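Local coordinates for protein ECXA (Escherichia coli, PDB 4L63) that forms the zinc-binding A subunit of an AB5 holotoxin and probably acts as a metallopeptidase of the metzincin type, at residues A[5-9]-A[205-210]; A[53-57]-A[146-151]; A[33-37]-A[64-68]; A[70-74]-A[225-231]; A[93-99]-A[116-122]. Residues are numbered along the deposited sequence.

Interaction 1 of 5, residues A[5-9]-A[205-210]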
# COMPACT_ATOMS: atom_id res chain seq x y z
N THR A 5 -3.19 -9.74 -11.45
CA THR A 5 -3.24 -10.94 -10.62
C THR A 5 -4.05 -10.68 -9.36
O THR A 5 -3.80 -9.70 -8.66
CB THR A 5 -1.83 -11.39 -10.25
OG1 THR A 5 -1.07 -11.58 -11.45
CG2 THR A 5 -1.86 -12.70 -9.46
N PRO A 6 -5.03 -11.54 -9.08
CA PRO A 6 -5.85 -11.43 -7.87
C PRO A 6 -4.98 -11.49 -6.60
O PRO A 6 -3.97 -12.19 -6.60
CB PRO A 6 -6.79 -12.63 -7.95
CG PRO A 6 -6.83 -13.00 -9.39
CD PRO A 6 -5.48 -12.65 -9.95
N ASN A 7 -5.37 -10.77 -5.56
CA ASN A 7 -4.59 -10.76 -4.31
C ASN A 7 -4.33 -12.17 -3.78
O ASN A 7 -3.23 -12.47 -3.31
CB ASN A 7 -5.31 -9.93 -3.25
CG ASN A 7 -5.21 -8.45 -3.54
OD1 ASN A 7 -4.36 -8.02 -4.33
ND2 ASN A 7 -6.08 -7.65 -2.91
N GLU A 8 -5.34 -13.02 -3.87
CA GLU A 8 -5.21 -14.38 -3.32
C GLU A 8 -4.08 -15.16 -3.98
O GLU A 8 -3.48 -16.04 -3.36
CB GLU A 8 -6.53 -15.13 -3.45
CG GLU A 8 -6.54 -16.53 -2.78
CD GLU A 8 -6.23 -16.50 -1.28
OE1 GLU A 8 -6.42 -15.45 -0.63
OE2 GLU A 8 -5.81 -17.56 -0.75
N GLU A 9 -3.76 -14.83 -5.23
CA GLU A 9 -2.66 -15.52 -5.93
C GLU A 9 -1.29 -14.87 -5.71
O GLU A 9 -0.27 -15.41 -6.15
CB GLU A 9 -2.95 -15.58 -7.43
CG GLU A 9 -4.18 -16.41 -7.78
CD GLU A 9 -4.50 -16.39 -9.27
OE1 GLU A 9 -3.56 -16.24 -10.08
OE2 GLU A 9 -5.69 -16.50 -9.63
N TYR A 205 -5.18 -24.69 -7.81
CA TYR A 205 -4.80 -23.89 -8.98
C TYR A 205 -3.93 -24.69 -9.92
O TYR A 205 -3.21 -25.59 -9.50
CB TYR A 205 -4.03 -22.64 -8.57
CG TYR A 205 -4.68 -21.75 -7.55
CD1 TYR A 205 -4.52 -21.99 -6.19
CD2 TYR A 205 -5.43 -20.64 -7.93
CE1 TYR A 205 -5.10 -21.18 -5.24
CE2 TYR A 205 -6.02 -19.81 -6.99
CZ TYR A 205 -5.84 -20.09 -5.64
OH TYR A 205 -6.41 -19.28 -4.69
N ASP A 206 -4.00 -24.35 -11.21
CA ASP A 206 -2.97 -24.76 -12.16
C ASP A 206 -2.10 -23.55 -12.45
O ASP A 206 -2.55 -22.59 -13.08
CB ASP A 206 -3.57 -25.31 -13.45
CG ASP A 206 -2.50 -25.74 -14.44
OD1 ASP A 206 -1.79 -26.74 -14.17
OD2 ASP A 206 -2.34 -25.07 -15.48
N TYR A 207 -0.85 -23.61 -11.98
CA TYR A 207 0.08 -22.50 -12.09
C TYR A 207 0.25 -22.01 -13.53
O TYR A 207 0.29 -20.80 -13.79
CB TYR A 207 1.45 -22.90 -11.53
CG TYR A 207 2.54 -21.87 -11.74
CD1 TYR A 207 2.55 -20.69 -11.01
CD2 TYR A 207 3.54 -22.08 -12.68
CE1 TYR A 207 3.55 -19.74 -11.21
CE2 TYR A 207 4.53 -21.15 -12.89
CZ TYR A 207 4.54 -19.98 -12.15
OH TYR A 207 5.53 -19.05 -12.35
N ILE A 208 0.34 -22.94 -14.47
CA ILE A 208 0.54 -22.58 -15.87
C ILE A 208 -0.64 -21.77 -16.39
O ILE A 208 -0.47 -20.74 -17.04
CB ILE A 208 0.73 -23.81 -16.76
CG1 ILE A 208 1.96 -24.60 -16.32
CG2 ILE A 208 0.86 -23.39 -18.22
CD1 ILE A 208 2.28 -25.78 -17.23
N ASP A 209 -1.84 -22.27 -16.11
CA ASP A 209 -3.06 -21.60 -16.51
C ASP A 209 -3.18 -20.21 -15.88
O ASP A 209 -3.56 -19.25 -16.55
CB ASP A 209 -4.28 -22.45 -16.15
CG ASP A 209 -5.55 -21.99 -16.83
OD1 ASP A 209 -5.50 -21.71 -18.05
OD2 ASP A 209 -6.59 -21.89 -16.15
N ARG A 210 -2.86 -20.10 -14.60
CA ARG A 210 -2.92 -18.80 -13.93
C ARG A 210 -1.84 -17.86 -14.48
O ARG A 210 -2.09 -16.67 -14.65
CB ARG A 210 -2.78 -18.94 -12.41
CG ARG A 210 -3.85 -19.82 -11.76
CD ARG A 210 -5.23 -19.49 -12.32
NE ARG A 210 -5.60 -18.10 -12.09
CZ ARG A 210 -6.54 -17.46 -12.77
NH1 ARG A 210 -7.20 -18.08 -13.74
NH2 ARG A 210 -6.82 -16.19 -12.48
O HOH W 1 -7.12 -19.94 -2.33
O HOH W 2 -3.47 -15.09 -12.91
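Tyr205 opens the later segment in an extended conformation and brings its ring against the side chain of Glu9, with CE2 of Tyr205 3.9 Å from CG of Glu9. The phenol end reaches Glu8: OH of Tyr205 lies 3.4 Å from CG of Glu8, and a water 2.6 Å from that OH and 3.1 Å from OE2 of Glu8 bridges the two side chains, donating to the carboxylate. Glu8 has a second partner in Lys11, with which it forms a salt bridge. Asp206 then caps the helix that starts at Tyr207, its OD2 accepting from N of Asp209 at 2.9 Å. The contact joins the N-terminal residues, ahead of strand 12-16, to the start of helix 207-215 in the part of the metzincin-like fold that follows the zinc ligands; the side chain of Tyr205 is about 8 Å from that of His170, a zinc ligand. At the end of the first helical turn, Arg210 supplies the charged half of the contact. Its NE donates to OE2 of Glu9 at 2.9 Å in a salt bridge, supplemented by a weak bond from NH2 of Arg210 to the same OE2 at 3.1 Å. A second water ties OE1 of Glu9 (3.1 Å) to the backbone O of Arg210 (2.7 Å), while CG of Pro6 rests 4.4 Å from NH2 of Arg210, near the guanidinium plane.

Interaction 2 of 5, residues A[53-57]-A[146-151]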
# COMPACT_ATOMS: atom_id res chain seq x y z
N ARG A 53 3.67 -42.83 -27.15
CA ARG A 53 4.76 -42.88 -26.17
C ARG A 53 5.73 -41.72 -26.37
O ARG A 53 6.08 -41.39 -27.51
CB ARG A 53 5.51 -44.21 -26.27
N THR A 54 6.15 -41.10 -25.28
CA THR A 54 7.13 -40.00 -25.32
C THR A 54 8.51 -40.51 -24.90
O THR A 54 8.60 -41.61 -24.36
CB THR A 54 6.70 -38.84 -24.40
OG1 THR A 54 5.28 -38.71 -24.41
CG2 THR A 54 7.34 -37.53 -24.86
N GLN A 55 9.59 -39.77 -25.16
CA GLN A 55 10.83 -40.11 -24.45
C GLN A 55 11.75 -38.91 -24.07
O GLN A 55 11.95 -37.97 -24.85
CB GLN A 55 11.60 -41.21 -25.20
CG GLN A 55 12.82 -41.64 -24.35
CD GLN A 55 13.60 -42.83 -24.87
OE1 GLN A 55 13.21 -43.46 -25.85
NE2 GLN A 55 14.67 -43.19 -24.17
N LEU A 56 12.25 -38.95 -22.83
CA LEU A 56 13.05 -37.86 -22.22
C LEU A 56 13.94 -38.28 -21.01
O LEU A 56 13.51 -39.03 -20.14
CB LEU A 56 12.12 -36.73 -21.75
CG LEU A 56 12.70 -35.70 -20.77
CD1 LEU A 56 13.58 -34.68 -21.49
CD2 LEU A 56 11.63 -34.99 -19.95
N THR A 57 15.18 -37.78 -20.98
CA THR A 57 16.07 -37.92 -19.81
C THR A 57 16.89 -36.63 -19.60
O THR A 57 17.30 -35.99 -20.57
CB THR A 57 17.03 -39.14 -19.95
OG1 THR A 57 17.74 -39.36 -18.72
CG2 THR A 57 18.04 -38.93 -21.08
N PRO A 146 5.42 -32.80 -26.60
CA PRO A 146 5.23 -33.54 -25.34
C PRO A 146 6.51 -33.60 -24.51
O PRO A 146 6.44 -33.71 -23.29
CB PRO A 146 4.81 -34.93 -25.81
CG PRO A 146 4.15 -34.69 -27.12
CD PRO A 146 4.91 -33.56 -27.76
N GLU A 147 7.66 -33.52 -25.17
CA GLU A 147 8.94 -33.56 -24.48
C GLU A 147 9.16 -32.33 -23.61
O GLU A 147 9.55 -32.46 -22.45
CB GLU A 147 10.09 -33.70 -25.49
CG GLU A 147 11.44 -33.26 -24.94
CD GLU A 147 12.58 -34.09 -25.47
OE1 GLU A 147 12.36 -34.90 -26.40
OE2 GLU A 147 13.71 -33.94 -24.96
N GLU A 148 8.89 -31.14 -24.14
CA GLU A 148 9.19 -29.91 -23.40
C GLU A 148 8.09 -29.47 -22.45
O GLU A 148 8.34 -28.66 -21.56
CB GLU A 148 9.54 -28.76 -24.35
CG GLU A 148 8.88 -28.82 -25.70
CD GLU A 148 9.61 -27.98 -26.72
OE1 GLU A 148 10.83 -28.18 -26.89
OE2 GLU A 148 8.97 -27.11 -27.35
N TYR A 149 6.88 -29.99 -22.62
CA TYR A 149 5.83 -29.75 -21.63
C TYR A 149 6.14 -30.54 -20.36
O TYR A 149 5.70 -30.18 -19.27
CB TYR A 149 4.45 -30.11 -22.17
CG TYR A 149 3.35 -30.06 -21.12
CD1 TYR A 149 2.78 -28.85 -20.73
CD2 TYR A 149 2.89 -31.23 -20.51
CE1 TYR A 149 1.79 -28.80 -19.77
CE2 TYR A 149 1.90 -31.19 -19.55
CZ TYR A 149 1.35 -29.97 -19.18
OH TYR A 149 0.36 -29.94 -18.23
N ILE A 150 6.92 -31.62 -20.50
CA ILE A 150 7.33 -32.43 -19.36
C ILE A 150 8.53 -31.78 -18.64
O ILE A 150 8.63 -31.85 -17.41
CB ILE A 150 7.68 -33.88 -19.80
CG1 ILE A 150 6.41 -34.59 -20.28
CG2 ILE A 150 8.28 -34.67 -18.65
CD1 ILE A 150 6.68 -35.93 -20.94
N LYS A 151 9.41 -31.13 -19.39
CA LYS A 151 10.51 -30.36 -18.79
C LYS A 151 9.98 -29.12 -18.07
O LYS A 151 10.46 -28.76 -17.00
CB LYS A 151 11.55 -29.95 -19.83
CG LYS A 151 11.78 -30.96 -20.95
CD LYS A 151 12.39 -30.31 -22.18
CE LYS A 151 13.81 -30.76 -22.44
NZ LYS A 151 14.16 -30.59 -23.88
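Thr54 begins the contact by turning its methyl group onto the first turn of the helix: CG2 of Thr54 sits 3.8 Å from CB of Pro146 and 4.3 Å from CD1 of Ile150. At Gln55 the chain alternates, so that CB points away from the helix, while O of Gln55 comes within 3.5 Å of OE1 of Glu147, two acceptors that are not bonded. Leu56 points back in and buries its side chain against the helix. CD2 of Leu56 packs on CG2 of Ile150 at 3.6 Å, and CD1 of Leu56 lies 3.6 Å from OE2 of Glu147 and 4.0 Å from CE of Lys151. Those two charged side chains form a salt bridge within the helix, NZ of Lys151 being 3.5 Å from OE2 of Glu147. No hydrogen bond links the segments, so the contact is side-chain packing. It sets the start of strand 56-59, one of the two strands of a small antiparallel sheet, against the N-terminal end of helix 146-165; Ile150 also touches Ile44 on the partner strand 41-44.

Interaction 3 of 5, residues A[33-37]-A[64-68]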
# COMPACT_ATOMS: atom_id res chain seq x y z
N ILE A 33 23.38 -22.65 1.83
CA ILE A 33 22.57 -23.87 1.83
C ILE A 33 23.27 -25.02 1.11
O ILE A 33 23.35 -25.06 -0.12
CB ILE A 33 21.18 -23.62 1.21
CG1 ILE A 33 20.40 -22.64 2.08
CG2 ILE A 33 20.42 -24.93 1.04
CD1 ILE A 33 18.98 -22.37 1.61
N ASN A 34 23.79 -25.95 1.91
CA ASN A 34 24.50 -27.11 1.39
C ASN A 34 23.49 -28.19 1.01
O ASN A 34 22.62 -28.52 1.80
CB ASN A 34 25.46 -27.62 2.46
CG ASN A 34 26.79 -26.89 2.45
OD1 ASN A 34 27.12 -26.18 1.49
ND2 ASN A 34 27.50 -26.97 3.56
N TYR A 35 23.60 -28.74 -0.19
CA TYR A 35 22.62 -29.75 -0.60
C TYR A 35 23.21 -30.88 -1.43
O TYR A 35 24.18 -30.68 -2.17
CB TYR A 35 21.48 -29.09 -1.36
CG TYR A 35 21.86 -28.52 -2.71
CD1 TYR A 35 22.38 -27.24 -2.83
CD2 TYR A 35 21.67 -29.26 -3.87
CE1 TYR A 35 22.72 -26.71 -4.06
CE2 TYR A 35 22.01 -28.75 -5.10
CZ TYR A 35 22.53 -27.48 -5.19
OH TYR A 35 22.86 -26.96 -6.42
N THR A 36 22.62 -32.07 -1.32
CA THR A 36 23.08 -33.24 -2.06
C THR A 36 22.11 -33.61 -3.18
O THR A 36 20.89 -33.52 -3.02
CB THR A 36 23.27 -34.46 -1.13
OG1 THR A 36 21.99 -35.00 -0.77
CG2 THR A 36 24.05 -34.08 0.12
N VAL A 37 22.67 -34.01 -4.32
CA VAL A 37 21.88 -34.45 -5.47
C VAL A 37 22.49 -35.69 -6.12
O VAL A 37 23.56 -35.62 -6.73
CB VAL A 37 21.74 -33.34 -6.53
CG1 VAL A 37 20.98 -33.86 -7.74
CG2 VAL A 37 21.03 -32.13 -5.95
N VAL A 64 18.10 -28.73 -10.22
CA VAL A 64 18.21 -28.20 -8.87
C VAL A 64 19.10 -26.97 -8.93
O VAL A 64 18.82 -25.97 -8.25
CB VAL A 64 18.78 -29.24 -7.89
CG1 VAL A 64 18.89 -28.65 -6.50
CG2 VAL A 64 17.90 -30.47 -7.87
N ARG A 65 20.14 -27.05 -9.76
CA ARG A 65 21.04 -25.93 -10.04
C ARG A 65 20.27 -24.70 -10.49
O ARG A 65 20.35 -23.64 -9.89
CB ARG A 65 22.06 -26.32 -11.12
CG ARG A 65 23.32 -25.47 -11.15
CD ARG A 65 24.57 -26.32 -11.19
NE ARG A 65 24.90 -26.78 -12.54
CZ ARG A 65 24.87 -28.05 -12.92
NH1 ARG A 65 24.51 -28.99 -12.07
NH2 ARG A 65 25.21 -28.39 -14.17
N GLU A 66 19.50 -24.87 -11.57
CA GLU A 66 18.82 -23.76 -12.22
C GLU A 66 17.70 -23.20 -11.35
O GLU A 66 17.51 -21.98 -11.28
CB GLU A 66 18.26 -24.21 -13.58
CG GLU A 66 17.88 -23.09 -14.53
CD GLU A 66 16.53 -22.47 -14.21
OE1 GLU A 66 15.69 -23.16 -13.60
OE2 GLU A 66 16.31 -21.29 -14.57
N ALA A 67 16.98 -24.09 -10.67
CA ALA A 67 15.85 -23.71 -9.84
C ALA A 67 16.28 -22.86 -8.67
O ALA A 67 15.57 -21.94 -8.27
CB ALA A 67 15.11 -24.94 -9.35
N PHE A 68 17.42 -23.21 -8.10
CA PHE A 68 18.01 -22.50 -6.98
C PHE A 68 18.42 -21.09 -7.35
O PHE A 68 18.37 -20.18 -6.57
CB PHE A 68 19.20 -23.27 -6.45
CG PHE A 68 18.93 -23.98 -5.17
CD1 PHE A 68 19.25 -25.31 -5.03
CD2 PHE A 68 18.35 -23.32 -4.12
CE1 PHE A 68 19.00 -25.97 -3.86
CE2 PHE A 68 18.10 -23.97 -2.94
CZ PHE A 68 18.42 -25.30 -2.81
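Apolar packing accounts for this contact, with no hydrogen bond across it. Val64 and Phe68, one helical turn apart, meet the inward-pointing residues of the strand. CG1 of Val64 lies 3.4 Å from CE2 of Tyr35, CG2 of Val64 is 4.0 Å from CG2 of Val37, and CZ of Phe68 is 4.4 Å from CG2 of Ile33. The strand and helix run nearly antiparallel, at 156°, with their axes 11.7 Å apart, a separation bridged by side chains from both elements. This is helix-on-sheet packing in the N-terminal part of a metzincin-like fold: helix 60-70 lies against the mixed sheet containing strand 33-36, and Phe68 and Ala67 also touch helix 146-165, which bears two zinc ligands. The aromatic interaction is between Tyr35 and Phe68, whose ring centroids are 4.9 Å apart and whose planes are inclined by 39°. CE1 of Phe68 lies over one face of the tyrosine ring, 3.8 Å from CD1 of Tyr35, whereas OH of Tyr35 extends to 4.2 Å from CA of Arg65.

Interaction 4 of 5, residues A[70-74]-A[225-231]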
# COMPACT_ATOMS: atom_id res chain seq x y z
N GLU A 70 16.95 -19.41 -9.63
CA GLU A 70 15.68 -18.70 -9.77
C GLU A 70 15.34 -17.95 -8.49
O GLU A 70 14.70 -16.90 -8.52
CB GLU A 70 14.55 -19.68 -10.08
CG GLU A 70 14.63 -20.36 -11.42
CD GLU A 70 13.89 -19.60 -12.49
OE1 GLU A 70 12.66 -19.76 -12.58
OE2 GLU A 70 14.55 -18.85 -13.25
N TRP A 71 15.75 -18.52 -7.36
CA TRP A 71 15.41 -17.99 -6.05
C TRP A 71 16.52 -17.09 -5.51
O TRP A 71 16.36 -16.46 -4.46
CB TRP A 71 15.12 -19.13 -5.07
CG TRP A 71 13.83 -19.85 -5.32
CD1 TRP A 71 13.65 -20.98 -6.06
CD2 TRP A 71 12.54 -19.48 -4.82
NE1 TRP A 71 12.32 -21.35 -6.05
CE2 TRP A 71 11.61 -20.44 -5.30
CE3 TRP A 71 12.07 -18.44 -4.02
CZ2 TRP A 71 10.26 -20.38 -5.00
CZ3 TRP A 71 10.71 -18.38 -3.72
CH2 TRP A 71 9.82 -19.35 -4.22
N ALA A 72 17.63 -17.04 -6.23
CA ALA A 72 18.80 -16.24 -5.85
C ALA A 72 18.53 -14.75 -5.56
O ALA A 72 19.20 -14.17 -4.70
CB ALA A 72 19.88 -16.37 -6.92
N PRO A 73 17.56 -14.12 -6.27
CA PRO A 73 17.23 -12.73 -5.90
C PRO A 73 16.81 -12.52 -4.44
O PRO A 73 16.80 -11.38 -3.98
CB PRO A 73 16.06 -12.41 -6.84
CG PRO A 73 16.34 -13.21 -8.05
CD PRO A 73 16.97 -14.49 -7.57
N SER A 74 16.46 -13.59 -3.74
CA SER A 74 16.11 -13.49 -2.32
C SER A 74 17.35 -13.28 -1.44
O SER A 74 17.22 -12.90 -0.27
CB SER A 74 15.36 -14.74 -1.87
OG SER A 74 16.24 -15.84 -1.82
N GLY A 225 8.78 -18.97 -12.60
CA GLY A 225 9.72 -18.63 -11.56
C GLY A 225 9.05 -17.97 -10.37
O GLY A 225 7.85 -17.67 -10.43
N PRO A 226 9.81 -17.74 -9.29
CA PRO A 226 9.30 -17.08 -8.09
C PRO A 226 8.78 -15.69 -8.43
O PRO A 226 9.42 -14.98 -9.20
CB PRO A 226 10.53 -16.98 -7.18
CG PRO A 226 11.55 -17.91 -7.77
CD PRO A 226 11.26 -17.96 -9.23
N SER A 227 7.63 -15.31 -7.89
CA SER A 227 7.12 -13.96 -8.11
C SER A 227 7.87 -12.95 -7.25
O SER A 227 8.68 -13.34 -6.42
CB SER A 227 5.63 -13.89 -7.79
OG SER A 227 5.43 -14.05 -6.40
N ARG A 228 7.58 -11.66 -7.44
CA ARG A 228 8.16 -10.63 -6.58
C ARG A 228 7.87 -10.94 -5.11
O ARG A 228 8.77 -10.91 -4.28
CB ARG A 228 7.62 -9.24 -6.91
CG ARG A 228 8.24 -8.15 -6.04
CD ARG A 228 7.21 -7.16 -5.54
NE ARG A 228 7.78 -6.16 -4.64
CZ ARG A 228 7.57 -6.13 -3.33
NH1 ARG A 228 6.79 -7.06 -2.76
NH2 ARG A 228 8.13 -5.18 -2.59
N ASN A 229 6.62 -11.27 -4.80
CA ASN A 229 6.27 -11.54 -3.41
C ASN A 229 6.90 -12.83 -2.89
O ASN A 229 7.25 -12.92 -1.71
CB ASN A 229 4.75 -11.57 -3.22
CG ASN A 229 4.13 -10.18 -3.30
OD1 ASN A 229 4.84 -9.20 -3.51
ND2 ASN A 229 2.82 -10.08 -3.11
N ASP A 230 7.04 -13.84 -3.76
CA ASP A 230 7.73 -15.07 -3.39
C ASP A 230 9.15 -14.76 -2.90
O ASP A 230 9.61 -15.30 -1.89
CB ASP A 230 7.81 -16.05 -4.56
CG ASP A 230 6.48 -16.70 -4.87
OD1 ASP A 230 5.60 -16.76 -3.98
OD2 ASP A 230 6.31 -17.17 -6.02
N ILE A 231 9.84 -13.90 -3.64
CA ILE A 231 11.21 -13.51 -3.32
C ILE A 231 11.26 -12.75 -1.99
O ILE A 231 12.10 -13.03 -1.15
CB ILE A 231 11.82 -12.64 -4.44
CG1 ILE A 231 11.94 -13.43 -5.74
CG2 ILE A 231 13.17 -12.09 -4.02
CD1 ILE A 231 12.82 -14.67 -5.65
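A capping box and a proline-on-tryptophan CH-pi contact mark this junction in the metzincin-like catalytic fold, where the end of helix 60-70 meets the start of helix 228-239. The side chain of Trp71 is about 7 Å from that of the zinc ligand His160, and its NE1 donates to the backbone O of Lys159 on the helix bearing that ligand. CG of Pro226 sits over the five-membered ring of Trp71, 3.6 Å from its centroid and 17° off the normal. At the rim of the indole, CZ3 of Trp71 is 3.7 Å from the backbone O of Asp230 and 3.8 Å from CB of the same residue. Asp230 and Ser227 form the box: OG of Ser227 accepts from N of Asp230 at 3.1 Å, and OD2 of Asp230 accepts from N of Ser227 at 2.9 Å. OD1 of Asp230 is also hydrogen-bonded to OG of Ser197, and OD2 to N of Ile198. Beside the proline, OE1 of Glu70, in a salt bridge with Lys159, approaches CA of Gly225 to 3.3 Å; a beta-carbon on Gly225 would clash with that oxygen. CD1 of Ile231 approaches O of Trp71 to 4.1 Å. Its other branch faces the 3-10 turn 72-74, where CG2 of Ile231 lies 3.7 Å from C of Pro73 and 3.6 Å from N of Ser74.

Interaction 5 of 5, residues A[93-99]-A[116-122]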
# COMPACT_ATOMS: atom_id res chain seq x y z
N PHE A 93 18.04 -33.89 -2.04
CA PHE A 93 17.19 -34.08 -3.21
C PHE A 93 17.23 -35.55 -3.60
O PHE A 93 18.25 -36.21 -3.41
CB PHE A 93 17.63 -33.19 -4.37
CG PHE A 93 17.32 -31.73 -4.16
CD1 PHE A 93 18.14 -30.93 -3.38
CD2 PHE A 93 16.19 -31.16 -4.74
CE1 PHE A 93 17.85 -29.59 -3.19
CE2 PHE A 93 15.90 -29.82 -4.55
CZ PHE A 93 16.73 -29.03 -3.77
N SER A 94 16.13 -36.07 -4.14
CA SER A 94 16.07 -37.46 -4.55
C SER A 94 14.86 -37.76 -5.43
O SER A 94 13.96 -36.92 -5.59
CB SER A 94 16.05 -38.39 -3.33
OG SER A 94 14.91 -38.14 -2.52
N THR A 95 14.85 -38.96 -6.00
CA THR A 95 13.73 -39.42 -6.80
C THR A 95 13.06 -40.60 -6.10
O THR A 95 13.71 -41.33 -5.35
CB THR A 95 14.17 -39.86 -8.21
OG1 THR A 95 15.18 -40.87 -8.11
CG2 THR A 95 14.74 -38.68 -8.98
N THR A 96 11.77 -40.78 -6.34
CA THR A 96 11.02 -41.88 -5.75
C THR A 96 10.09 -42.52 -6.78
O THR A 96 9.89 -41.98 -7.87
CB THR A 96 10.18 -41.42 -4.54
OG1 THR A 96 9.28 -40.38 -4.95
CG2 THR A 96 11.07 -40.91 -3.42
N ASN A 97 9.52 -43.67 -6.43
CA ASN A 97 8.57 -44.35 -7.30
C ASN A 97 7.33 -44.82 -6.54
O ASN A 97 7.10 -46.02 -6.41
CB ASN A 97 9.23 -45.54 -8.00
CG ASN A 97 9.73 -45.20 -9.39
OD1 ASN A 97 8.96 -45.18 -10.35
ND2 ASN A 97 11.03 -44.93 -9.51
N TYR A 98 6.54 -43.88 -6.05
CA TYR A 98 5.30 -44.22 -5.36
C TYR A 98 4.13 -44.33 -6.35
O TYR A 98 3.22 -45.13 -6.15
CB TYR A 98 4.96 -43.19 -4.27
CG TYR A 98 5.96 -43.14 -3.12
CD1 TYR A 98 5.86 -44.02 -2.05
CD2 TYR A 98 6.98 -42.19 -3.10
CE1 TYR A 98 6.76 -43.97 -1.00
CE2 TYR A 98 7.88 -42.14 -2.05
CZ TYR A 98 7.77 -43.03 -1.00
OH TYR A 98 8.66 -42.97 0.04
N ALA A 99 4.19 -43.53 -7.42
CA ALA A 99 3.11 -43.43 -8.41
C ALA A 99 1.78 -43.12 -7.72
O ALA A 99 0.84 -43.92 -7.79
CB ALA A 99 3.02 -44.71 -9.23
N THR A 116 13.70 -33.08 -0.35
CA THR A 116 12.82 -32.93 -1.50
C THR A 116 12.86 -34.17 -2.38
O THR A 116 13.94 -34.62 -2.76
CB THR A 116 13.19 -31.70 -2.34
OG1 THR A 116 12.73 -30.51 -1.69
CG2 THR A 116 12.55 -31.78 -3.72
N ARG A 117 11.70 -34.72 -2.69
CA ARG A 117 11.63 -35.87 -3.58
C ARG A 117 10.83 -35.56 -4.84
O ARG A 117 9.81 -34.87 -4.80
CB ARG A 117 11.04 -37.08 -2.85
CG ARG A 117 9.59 -36.91 -2.43
CD ARG A 117 9.09 -38.13 -1.68
NE ARG A 117 7.68 -37.98 -1.34
CZ ARG A 117 6.69 -38.34 -2.16
NH1 ARG A 117 5.43 -38.17 -1.79
NH2 ARG A 117 6.96 -38.87 -3.34
N ILE A 118 11.34 -36.04 -5.97
CA ILE A 118 10.63 -35.96 -7.24
C ILE A 118 10.22 -37.36 -7.67
O ILE A 118 11.06 -38.17 -8.08
CB ILE A 118 11.50 -35.32 -8.36
CG1 ILE A 118 11.79 -33.86 -8.04
CG2 ILE A 118 10.81 -35.45 -9.71
CD1 ILE A 118 10.57 -32.97 -8.02
N ASP A 119 8.94 -37.66 -7.54
CA ASP A 119 8.43 -38.97 -7.94
C ASP A 119 8.60 -39.14 -9.44
O ASP A 119 8.28 -38.24 -10.21
CB ASP A 119 6.97 -39.14 -7.54
CG ASP A 119 6.55 -40.59 -7.48
OD1 ASP A 119 6.08 -41.12 -8.51
OD2 ASP A 119 6.69 -41.21 -6.41
N ILE A 120 9.10 -40.30 -9.86
CA ILE A 120 9.28 -40.56 -11.28
C ILE A 120 8.07 -41.31 -11.83
O ILE A 120 7.65 -41.08 -12.96
CB ILE A 120 10.57 -41.36 -11.54
CG1 ILE A 120 11.77 -40.66 -10.89
CG2 ILE A 120 10.80 -41.51 -13.02
CD1 ILE A 120 12.03 -39.28 -11.42
N GLY A 121 7.52 -42.20 -11.00
CA GLY A 121 6.33 -42.96 -11.37
C GLY A 121 5.09 -42.10 -11.55
O GLY A 121 4.26 -42.38 -12.42
N SER A 122 4.94 -41.07 -10.72
CA SER A 122 3.81 -40.15 -10.84
C SER A 122 3.90 -39.34 -12.14
O SER A 122 2.89 -39.14 -12.81
CB SER A 122 3.74 -39.21 -9.64
OG SER A 122 3.13 -39.84 -8.52
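Backbone groups of Ser94 and Thr96 pair alternately with the neighbouring strand and the residue just after it. N of Ser94 donates to O of Thr116 at 3.0 Å, N of Ile118 to O of Ser94 at 2.8 Å, N of Thr96 to O of Ile118 at 3.2 Å, and N of Ile120 to O of Thr96 at 2.7 Å. This is the parallel pairing of strands 91-96 and 115-119 within the mixed sheet of the metzincin-like fold. Phe93, Thr95, Thr116 and Ile118 lie on one face, from which Phe93, Thr116 and Ile118 touch helix 146-165; OG1 of Thr116 is hydrogen-bonded to OG1 of Thr106. On the other face, OG1 of Thr96 accepts from NH2 of Arg117 at 3.2 Å and donates to OD2 of Asp119 at 3.1 Å. Asp119 also gathers the loop after the first strand: its OD2 accepts from N of Tyr98 at 2.7 Å and its OD1 from N of Ala99 at 3.3 Å. At the N-cap of the following helical turn, OD1 of Asp119 accepts from N of Ser122 at a very short 2.5 Å. CE2 of Tyr98 lies over one face of the Arg117 guanidinium, and CD2 of Tyr98 is 3.3 Å from NH2 of Arg117.

Starting near the N terminus, residues 5-9 open interaction 1, which closes only at 205-210, joining the N-terminal residues to helix 207-215 and enclosing interactions 2, 3 and 5. Interaction 3 closes first, joining strand 33-36 to helix 60-70; interaction 2, tying strand 56-59 to helix 146-165, opens between its segments and crosses it. At the end of helix 60-70, interaction 4 opens, crossing interactions 1 and 2 before closing on helix 228-239. Interaction 5 is nested inside interactions 1, 2 and 4 and shares the mixed sheet with interaction 3, where Phe93 packs against Tyr35, Val64 and Phe68. Tyr149 and Ile208 link interactions 2 and 1; Tyr207 probably hydrogen-bonds Gly225, linking 1 and 4.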